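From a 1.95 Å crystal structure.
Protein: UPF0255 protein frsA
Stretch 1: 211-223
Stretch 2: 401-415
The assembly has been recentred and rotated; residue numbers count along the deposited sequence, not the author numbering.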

# COMPACT_ATOMS: atom_id res chain seq x y z
N ARG A 211 5.52 8.46 7.53
CA ARG A 211 6.87 9.01 7.35
C ARG A 211 7.06 9.71 5.99
O ARG A 211 7.98 10.51 5.82
CB ARG A 211 7.93 7.93 7.56
CG ARG A 211 7.88 7.32 8.96
CD ARG A 211 9.26 7.12 9.59
NE ARG A 211 9.14 6.83 11.03
CZ ARG A 211 10.16 6.53 11.84
NH1 ARG A 211 11.40 6.49 11.36
NH2 ARG A 211 9.93 6.29 13.13
N LEU A 212 6.19 9.39 5.03
CA LEU A 212 6.23 10.08 3.75
C LEU A 212 5.95 11.56 4.00
O LEU A 212 6.66 12.43 3.50
CB LEU A 212 5.21 9.51 2.78
CG LEU A 212 5.09 10.23 1.45
CD1 LEU A 212 6.47 10.28 0.79
CD2 LEU A 212 4.08 9.49 0.59
N PHE A 213 4.91 11.82 4.79
CA PHE A 213 4.56 13.18 5.20
C PHE A 213 5.57 13.76 6.19
O PHE A 213 6.09 14.85 5.98
CB PHE A 213 3.15 13.22 5.81
CG PHE A 213 2.78 14.55 6.43
CD1 PHE A 213 2.40 15.62 5.64
CD2 PHE A 213 2.79 14.72 7.81
CE1 PHE A 213 2.05 16.84 6.21
CE2 PHE A 213 2.45 15.94 8.38
CZ PHE A 213 2.08 16.99 7.57
N ARG A 214 5.85 13.05 7.28
CA ARG A 214 6.67 13.61 8.36
C ARG A 214 8.10 13.96 7.94
O ARG A 214 8.61 15.02 8.30
CB ARG A 214 6.73 12.66 9.57
CG ARG A 214 7.22 13.31 10.86
CD ARG A 214 7.62 12.23 11.89
NE ARG A 214 8.68 11.38 11.36
CZ ARG A 214 9.24 10.35 12.00
NH1 ARG A 214 8.85 10.02 13.23
NH2 ARG A 214 10.19 9.66 11.40
N ASP A 215 8.72 13.08 7.16
CA ASP A 215 10.14 13.21 6.87
C ASP A 215 10.44 13.83 5.51
O ASP A 215 11.60 14.11 5.20
CB ASP A 215 10.82 11.85 6.97
CG ASP A 215 10.85 11.31 8.40
OD1 ASP A 215 10.69 12.10 9.35
OD2 ASP A 215 11.05 10.09 8.58
N HIS A 216 9.40 14.04 4.70
CA HIS A 216 9.59 14.51 3.33
C HIS A 216 8.65 15.64 2.91
O HIS A 216 9.08 16.77 2.69
CB HIS A 216 9.53 13.34 2.35
CG HIS A 216 10.60 12.32 2.57
ND1 HIS A 216 10.55 11.41 3.61
CD2 HIS A 216 11.76 12.07 1.92
CE1 HIS A 216 11.62 10.64 3.58
NE2 HIS A 216 12.37 11.02 2.56
N LEU A 217 7.36 15.34 2.78
CA LEU A 217 6.41 16.34 2.30
C LEU A 217 6.27 17.54 3.25
O LEU A 217 6.13 18.68 2.80
CB LEU A 217 5.05 15.69 2.05
CG LEU A 217 5.03 14.57 1.02
CD1 LEU A 217 3.69 13.85 1.05
CD2 LEU A 217 5.31 15.11 -0.36
N ALA A 218 6.31 17.28 4.55
CA ALA A 218 5.99 18.33 5.53
C ALA A 218 7.04 19.43 5.53
O ALA A 218 6.73 20.57 5.88
CB ALA A 218 5.85 17.75 6.94
N LYS A 219 8.27 19.08 5.17
CA LYS A 219 9.38 20.03 5.17
C LYS A 219 9.20 21.08 4.09
O LYS A 219 9.87 22.11 4.08
CB LYS A 219 10.71 19.29 5.05
CG LYS A 219 11.04 18.51 6.34
CD LYS A 219 12.30 17.66 6.24
CE LYS A 219 12.61 17.04 7.60
NZ LYS A 219 13.53 15.87 7.52
N HIS A 220 8.26 20.83 3.18
CA HIS A 220 7.92 21.77 2.12
C HIS A 220 6.50 22.30 2.25
O HIS A 220 5.97 22.91 1.31
CB HIS A 220 8.10 21.11 0.76
CG HIS A 220 9.51 20.72 0.45
ND1 HIS A 220 10.00 19.45 0.68
CD2 HIS A 220 10.54 21.44 -0.05
CE1 HIS A 220 11.27 19.41 0.32
NE2 HIS A 220 11.62 20.60 -0.13
N ASP A 221 5.89 22.06 3.40
CA ASP A 221 4.50 22.43 3.65
C ASP A 221 3.52 21.82 2.64
O ASP A 221 2.43 22.33 2.44
CB ASP A 221 4.34 23.95 3.71
CG ASP A 221 5.00 24.55 4.93
OD1 ASP A 221 4.76 24.07 6.05
OD2 ASP A 221 5.78 25.51 4.76
N ILE A 222 3.92 20.72 2.02
CA ILE A 222 3.03 19.97 1.14
C ILE A 222 2.13 19.03 1.95
O ILE A 222 2.61 18.10 2.62
CB ILE A 222 3.82 19.14 0.10
CG1 ILE A 222 4.65 20.06 -0.79
CG2 ILE A 222 2.86 18.28 -0.76
CD1 ILE A 222 5.43 19.33 -1.83
N ALA A 223 0.83 19.27 1.89
CA ALA A 223 -0.13 18.41 2.55
C ALA A 223 -0.19 17.04 1.90
O ALA A 223 -0.03 16.90 0.69
CB ALA A 223 -1.51 19.06 2.56
N SER A 401 14.89 6.98 -4.60
CA SER A 401 13.61 7.12 -5.29
C SER A 401 12.80 8.24 -4.69
O SER A 401 12.24 9.09 -5.40
CB SER A 401 12.82 5.81 -5.17
OG SER A 401 13.44 4.79 -5.92
N LEU A 402 12.74 8.24 -3.37
CA LEU A 402 11.97 9.21 -2.62
C LEU A 402 12.57 10.60 -2.71
O LEU A 402 11.85 11.60 -2.69
CB LEU A 402 11.87 8.78 -1.16
CG LEU A 402 10.48 8.97 -0.59
CD1 LEU A 402 9.49 8.12 -1.37
CD2 LEU A 402 10.44 8.64 0.89
N ASP A 403 13.90 10.68 -2.78
CA ASP A 403 14.55 11.97 -2.96
C ASP A 403 14.21 12.60 -4.32
O ASP A 403 13.95 13.80 -4.43
CB ASP A 403 16.07 11.87 -2.77
CG ASP A 403 16.48 11.66 -1.31
OD1 ASP A 403 15.63 11.89 -0.41
OD2 ASP A 403 17.64 11.26 -1.06
N LEU A 404 14.20 11.76 -5.36
CA LEU A 404 13.82 12.16 -6.72
C LEU A 404 12.36 12.58 -6.80
O LEU A 404 11.98 13.47 -7.59
CB LEU A 404 14.05 10.98 -7.67
CG LEU A 404 15.51 10.68 -7.99
CD1 LEU A 404 15.63 9.35 -8.69
CD2 LEU A 404 16.10 11.78 -8.86
N ALA A 405 11.54 11.92 -5.99
CA ALA A 405 10.11 12.19 -5.91
C ALA A 405 9.84 13.57 -5.36
O ALA A 405 9.06 14.34 -5.93
CB ALA A 405 9.44 11.16 -5.02
N ILE A 406 10.48 13.89 -4.24
CA ILE A 406 10.24 15.17 -3.59
C ILE A 406 10.78 16.32 -4.45
O ILE A 406 10.18 17.40 -4.50
CB ILE A 406 10.77 15.17 -2.12
CG1 ILE A 406 9.62 14.89 -1.14
CG2 ILE A 406 11.40 16.49 -1.76
CD1 ILE A 406 8.69 13.77 -1.55
N LYS A 407 11.89 16.09 -5.13
CA LYS A 407 12.44 17.09 -6.06
C LYS A 407 11.48 17.39 -7.20
O LYS A 407 11.31 18.55 -7.60
CB LYS A 407 13.81 16.67 -6.61
CG LYS A 407 14.98 17.13 -5.76
CD LYS A 407 14.96 18.65 -5.55
CE LYS A 407 15.01 19.41 -6.87
NZ LYS A 407 15.24 20.87 -6.68
N TRP A 408 10.87 16.33 -7.72
CA TRP A 408 9.89 16.45 -8.79
C TRP A 408 8.71 17.29 -8.30
O TRP A 408 8.25 18.19 -9.00
CB TRP A 408 9.42 15.05 -9.19
CG TRP A 408 8.64 14.97 -10.48
CD1 TRP A 408 7.27 14.97 -10.61
CD2 TRP A 408 9.17 14.84 -11.80
NE1 TRP A 408 6.93 14.85 -11.94
CE2 TRP A 408 8.07 14.77 -12.69
CE3 TRP A 408 10.47 14.79 -12.32
CZ2 TRP A 408 8.23 14.64 -14.06
CZ3 TRP A 408 10.63 14.65 -13.69
CH2 TRP A 408 9.52 14.58 -14.54
N LEU A 409 8.25 17.00 -7.09
CA LEU A 409 7.12 17.72 -6.52
C LEU A 409 7.50 19.15 -6.16
O LEU A 409 6.72 20.08 -6.35
CB LEU A 409 6.57 16.98 -5.31
CG LEU A 409 5.91 15.67 -5.74
CD1 LEU A 409 5.94 14.65 -4.62
CD2 LEU A 409 4.49 15.92 -6.22
N GLU A 410 8.71 19.32 -5.65
CA GLU A 410 9.26 20.64 -5.40
C GLU A 410 9.25 21.46 -6.69
O GLU A 410 8.80 22.61 -6.69
CB GLU A 410 10.70 20.49 -4.90
CG GLU A 410 11.33 21.73 -4.33
CD GLU A 410 12.47 21.40 -3.40
OE1 GLU A 410 12.81 20.20 -3.29
OE2 GLU A 410 13.02 22.33 -2.78
N ASP A 411 9.74 20.87 -7.78
CA ASP A 411 9.84 21.59 -9.06
C ASP A 411 8.49 21.91 -9.70
O ASP A 411 8.31 22.98 -10.28
CB ASP A 411 10.73 20.85 -10.06
CG ASP A 411 12.17 20.70 -9.57
OD1 ASP A 411 12.57 21.40 -8.62
OD2 ASP A 411 12.91 19.87 -10.15
N GLU A 412 7.54 20.98 -9.61
CA GLU A 412 6.31 21.12 -10.38
C GLU A 412 5.14 21.64 -9.56
O GLU A 412 4.25 22.30 -10.10
CB GLU A 412 5.95 19.80 -11.07
CG GLU A 412 7.03 19.28 -12.03
CD GLU A 412 7.19 20.16 -13.27
OE1 GLU A 412 6.32 21.01 -13.51
OE2 GLU A 412 8.18 19.98 -14.01
N LEU A 413 5.16 21.37 -8.25
CA LEU A 413 4.09 21.78 -7.35
C LEU A 413 4.35 23.13 -6.66
O LEU A 413 3.44 23.95 -6.55
CB LEU A 413 3.84 20.71 -6.29
CG LEU A 413 2.45 20.12 -6.11
CD1 LEU A 413 1.90 19.62 -7.43
CD2 LEU A 413 2.50 18.97 -5.05
N LEU A 414 5.57 23.35 -6.17
CA LEU A 414 5.91 24.62 -5.52
C LEU A 414 6.43 25.60 -6.58
O LEU A 414 7.39 26.33 -6.36
CB LEU A 414 6.96 24.42 -4.43
CG LEU A 414 6.62 23.34 -3.38
CD1 LEU A 414 7.67 23.24 -2.30
CD2 LEU A 414 5.26 23.60 -2.77
N ARG A 415 5.75 25.60 -7.72
CA ARG A 415 6.26 26.21 -8.96
C ARG A 415 6.15 27.75 -9.02
O ARG A 415 5.07 28.33 -8.90
CB ARG A 415 5.53 25.57 -10.15
CG ARG A 415 6.03 25.99 -11.48
CD ARG A 415 6.00 24.84 -12.47
NE ARG A 415 4.68 24.24 -12.66
CZ ARG A 415 3.65 24.85 -13.24
NH1 ARG A 415 3.76 26.11 -13.64
NH2 ARG A 415 2.50 24.20 -13.38
OXT ARG A 415 7.16 28.44 -9.23
O HOH W 1 14.71 9.58 1.07

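What kind of contact joins two segments so far apart in sequence? It is mainly apolar packing, with no clear direct hydrogen bond across it. The helix axes approach to 11.0 Å at their closest, with a signed crossing angle of -69°, and the two stretches together bury 546 Å². Leu217, with chi1 m and chi2 t, starts sideways, yet its end reaches across: CD2 lies 3.8 Å from Ile406 CD1 and 4.3 Å from Leu409 CD1. Branched aliphatic chains suit the buried Leu217 and Leu409, since they fill space and leave no polar group unpaired.

How does His216 serve both an apolar and a polar neighbour? Its CB points toward the other helix, and chi1 m with chi2 at 76° lays one ring face against Leu402. With chi1 off-well at -138° and chi2 p, Leu402 places CD2 3.6 Å from the centroid of the His216 ring, only 16° off the normal, a CH-pi contact. At the ring edge, a water lies 3.1 Å from His216 NE2 and donates to Asp403 OD1 at 2.9 Å, bridging the stretches by hydrogen bonds.

What positions the second histidine? His220 also adopts chi1 m, and its ND1 makes a weak 3.5 Å hydrogen bond back to His216 O. Its CE1 lies 3.6 Å from Ile406 CG2, while its CB is 3.8 Å from Leu414 CD1. Glu410, extended with chi1 and chi2 both t, brings OE1 to 3.4 Å from His220 NE2. Ile406, with chi1 off-well at -98°, touches both histidines, its CG1 lying 3.8 Å from His216 CB.

Where does the packing continue beyond the helix of the first stretch? The CA-to-CB bond of buried Ile222 points toward the second stretch, and chi1 m with chi2 t sets CD1 4.4 Å from Leu409 CB. Its branched apolar chain also meets Leu414 CD2 through CG1 at 4.1 Å and Leu413 CD2 through CG2 at 4.4 Å.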